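Local coordinates for hydroxyglutarate synthase (PDB 6W1H) that catalyses the O2-dependent decarboxylation and hydroxylation of 2-oxoadipate to D-2-hydroxyglutarate, using Fe(2+), in a D-lysine breakdown pathway, at the 2-oxoadipic acid site. Numbering follows the deposited sequence.

The 2-oxoadipic acid site. Residues 70, 72, 74, 129, 225-226, 294, 399, 401-403, 408. With OOG (2-oxoadipic acid), chain B; NI (nickel (II) ion), chain C.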
loop_
_atom_site.group_PDB
_atom_site.type_symbol
_atom_site.label_atom_id
_atom_site.label_comp_id
_atom_site.label_asym_id
_atom_site.label_seq_id
_atom_site.Cartn_x
_atom_site.Cartn_y
_atom_site.Cartn_z
ATOM N N HIS A 70 2.212 -0.384 -4.748
ATOM C CA HIS A 70 0.979 0.160 -4.186
ATOM C C HIS A 70 0.691 1.486 -4.876
ATOM O O HIS A 70 1.590 2.161 -5.365
ATOM C CB HIS A 70 0.936 0.253 -2.646
ATOM C CG HIS A 70 1.527 1.490 -2.039
ATOM N ND1 HIS A 70 2.656 1.452 -1.249
ATOM C CD2 HIS A 70 1.086 2.770 -1.992
ATOM C CE1 HIS A 70 2.916 2.661 -0.786
ATOM N NE2 HIS A 70 1.977 3.478 -1.217
ATOM N N ALA A 72 -1.943 5.111 -4.379
ATOM C CA ALA A 72 -2.757 5.857 -3.437
ATOM C C ALA A 72 -3.629 6.816 -4.213
ATOM O O ALA A 72 -3.140 7.499 -5.118
ATOM C CB ALA A 72 -1.885 6.650 -2.465
ATOM N N ARG A 74 -7.441 9.427 -3.830
ATOM C CA ARG A 74 -8.408 10.112 -2.982
ATOM C C ARG A 74 -9.682 10.358 -3.774
ATOM O O ARG A 74 -9.619 10.790 -4.925
ATOM C CB ARG A 74 -7.863 11.443 -2.492
ATOM C CG ARG A 74 -6.608 11.329 -1.668
ATOM C CD ARG A 74 -5.522 12.171 -2.236
ATOM N NE ARG A 74 -4.336 12.204 -1.378
ATOM C CZ ARG A 74 -3.521 13.241 -1.281
ATOM N NH1 ARG A 74 -3.738 14.325 -2.006
ATOM N NH2 ARG A 74 -2.486 13.183 -0.474
ATOM N N PHE A 129 -4.376 2.204 -1.674
ATOM C CA PHE A 129 -4.863 2.891 -0.488
ATOM C C PHE A 129 -5.795 3.984 -0.957
ATOM O O PHE A 129 -5.404 4.816 -1.780
ATOM C CB PHE A 129 -3.693 3.481 0.274
ATOM C CG PHE A 129 -4.041 4.016 1.636
ATOM C CD1 PHE A 129 -4.539 5.304 1.782
ATOM C CD2 PHE A 129 -3.849 3.244 2.767
ATOM C CE1 PHE A 129 -4.825 5.825 3.047
ATOM C CE2 PHE A 129 -4.137 3.744 4.028
ATOM C CZ PHE A 129 -4.618 5.048 4.170
ATOM N N ASN A 225 -2.028 9.545 -6.767
ATOM C CA ASN A 225 -1.249 10.412 -5.893
ATOM C C ASN A 225 0.205 9.979 -5.898
ATOM O O ASN A 225 1.097 10.817 -5.874
ATOM C CB ASN A 225 -1.803 10.379 -4.471
ATOM C CG ASN A 225 -1.057 11.313 -3.565
ATOM O OD1 ASN A 225 -0.127 10.903 -2.881
ATOM N ND2 ASN A 225 -1.433 12.575 -3.577
ATOM N N HIS A 226 0.458 8.678 -5.905
ATOM C CA HIS A 226 1.763 8.116 -6.163
ATOM C C HIS A 226 1.604 6.617 -6.400
ATOM O O HIS A 226 0.583 6.018 -6.050
ATOM C CB HIS A 226 2.711 8.394 -5.015
ATOM C CG HIS A 226 2.266 7.834 -3.705
ATOM N ND1 HIS A 226 1.463 8.544 -2.844
ATOM C CD2 HIS A 226 2.476 6.632 -3.116
ATOM C CE1 HIS A 226 1.250 7.835 -1.748
ATOM N NE2 HIS A 226 1.837 6.659 -1.895
ATOM N N GLU A 294 7.511 7.933 -3.894
ATOM C CA GLU A 294 7.712 7.177 -2.674
ATOM C C GLU A 294 8.390 5.853 -2.974
ATOM O O GLU A 294 8.310 5.313 -4.082
ATOM C CB GLU A 294 6.336 6.939 -2.051
ATOM C CG GLU A 294 6.304 6.205 -0.719
ATOM C CD GLU A 294 4.921 6.238 -0.137
ATOM O OE1 GLU A 294 4.093 5.404 -0.535
ATOM O OE2 GLU A 294 4.638 7.133 0.657
ATOM N N PHE A 399 -0.567 -0.763 5.521
ATOM C CA PHE A 399 0.038 0.563 5.530
ATOM C C PHE A 399 0.195 1.086 6.952
ATOM O O PHE A 399 -0.574 0.751 7.844
ATOM C CB PHE A 399 -0.827 1.528 4.687
ATOM C CG PHE A 399 -0.952 1.117 3.264
ATOM C CD1 PHE A 399 -1.923 0.210 2.874
ATOM C CD2 PHE A 399 -0.074 1.614 2.319
ATOM C CE1 PHE A 399 -2.011 -0.186 1.531
ATOM C CE2 PHE A 399 -0.158 1.231 1.005
ATOM C CZ PHE A 399 -1.125 0.334 0.604
ATOM N N PRO A 401 -0.244 4.216 8.295
ATOM C CA PRO A 401 0.115 4.724 6.963
ATOM C C PRO A 401 1.000 5.980 7.009
ATOM O O PRO A 401 1.214 6.564 8.080
ATOM C CB PRO A 401 -1.249 5.127 6.394
ATOM C CG PRO A 401 -1.979 5.676 7.618
ATOM C CD PRO A 401 -1.443 4.912 8.822
ATOM N N VAL A 402 1.502 6.432 5.871
ATOM C CA VAL A 402 2.428 7.571 5.712
ATOM C C VAL A 402 1.990 8.316 4.451
ATOM O O VAL A 402 1.409 7.793 3.633
ATOM C CB VAL A 402 3.891 7.085 5.631
ATOM C CG1 VAL A 402 4.180 6.220 4.415
ATOM C CG2 VAL A 402 4.891 8.234 5.705
ATOM N N SER A 403 2.213 9.592 4.388
ATOM C CA SER A 403 1.847 10.415 3.242
ATOM C C SER A 403 3.106 10.908 2.545
ATOM O O SER A 403 3.907 11.642 3.142
ATOM C CB SER A 403 0.984 11.606 3.671
ATOM O OG SER A 403 0.476 12.311 2.541
ATOM N N PHE A 408 -0.439 14.071 6.390
ATOM C CA PHE A 408 -0.703 13.690 7.769
ATOM C C PHE A 408 0.552 13.115 8.412
ATOM O O PHE A 408 1.495 12.706 7.731
ATOM C CB PHE A 408 -1.842 12.656 7.873
ATOM C CG PHE A 408 -1.714 11.496 6.915
ATOM C CD1 PHE A 408 -0.961 10.376 7.240
ATOM C CD2 PHE A 408 -2.367 11.524 5.694
ATOM C CE1 PHE A 408 -0.858 9.318 6.362
ATOM C CE2 PHE A 408 -2.265 10.463 4.810
ATOM C CZ PHE A 408 -1.511 9.362 5.146
HETATM C C2 OOG B . -1.148 8.738 1.470
HETATM C C3 OOG B . -1.942 7.444 1.414
HETATM C C4 OOG B . -1.272 6.362 2.249
HETATM C C6 OOG B . 0.986 5.014 2.279
HETATM O O4 OOG B . 0.794 4.747 3.516
HETATM O O3 OOG B . 2.047 4.682 1.663
HETATM C C5 OOG B . -0.077 5.751 1.494
HETATM C C1 OOG B . -1.937 9.913 0.860
HETATM O O1 OOG B . -1.525 11.025 0.970
HETATM O O2 OOG B . -3.140 9.718 0.175
HETATM O O5 OOG B . 0.054 5.803 0.314
HETATM NI NI NI C . 2.081 5.455 -0.239
HETATM O O HOH W 1 2.343 7.545 0.990
HETATM O O HOH W 2 0.837 11.147 -0.452
#
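The substrate 2-oxoadipate lies almost wholly buried in the active site, chelating a nickel ion that stands where the catalytic Fe(2+) binds. Its carboxylate O3 and 2-oxo oxygen O5 take neighbouring corners of a near-octahedral shell, O5 lying 2.1 Å from NI. His70 and His226 bind through NE2, and Glu294 binds NI through OE1 at 2.0 Å; two imidazoles, presumably neutral, and one carboxylate form the facial triad of two histidines and a glutamate suited to a divalent iron. Water 1, a longer ligand, marks a corner that dioxygen could plausibly take. The other oxygen of the chelating carboxylate, O4, receives a nearly straight bond from the backbone N of Val402 (3.0 Å, 171° at H), and Phe399 CD2 packs against C6 of the same carboxylate.

At the far end, Arg74 meets the distal carboxylate side-on in the guanidinium plane: NE points to carboxylate oxygen O2 of 2-oxoadipate, and NH2 forms a salt bridge to O1 at 2.8 Å. Ser403 OG, anti to its backbone N (chi1 -172°), also donates to O1, at 2.9 Å. Because this paired grip matches the charge of the distal carboxylate and sets its position, an alanine at Arg74 would probably weaken binding and blur the selection for a six-carbon diacid.

Between the two ends the chain is held by apolar groups. Phe129 turns a face to C4, 3.6 Å from the ring centroid, while the methyl of Ala72 is small enough to let the chain pass at C3.

In the second shell, Phe399 lays CE2 over the His70 ring. Asn225 OD1 accepts from His226 ND1 (2.8 Å) along a lone pair, fixing the ring's rotation, and reaches O1 through water 2; its ND2 lies over the guanidinium face of Arg74.

His70, Ala72 and Arg74 alternate along strand 69-75, pointing into the pocket; strands 127-133, 226-229 and 287-298 bring Phe129, His226 and Glu294, and the loop carrying Phe399 to Phe408 closes the substrate's other side.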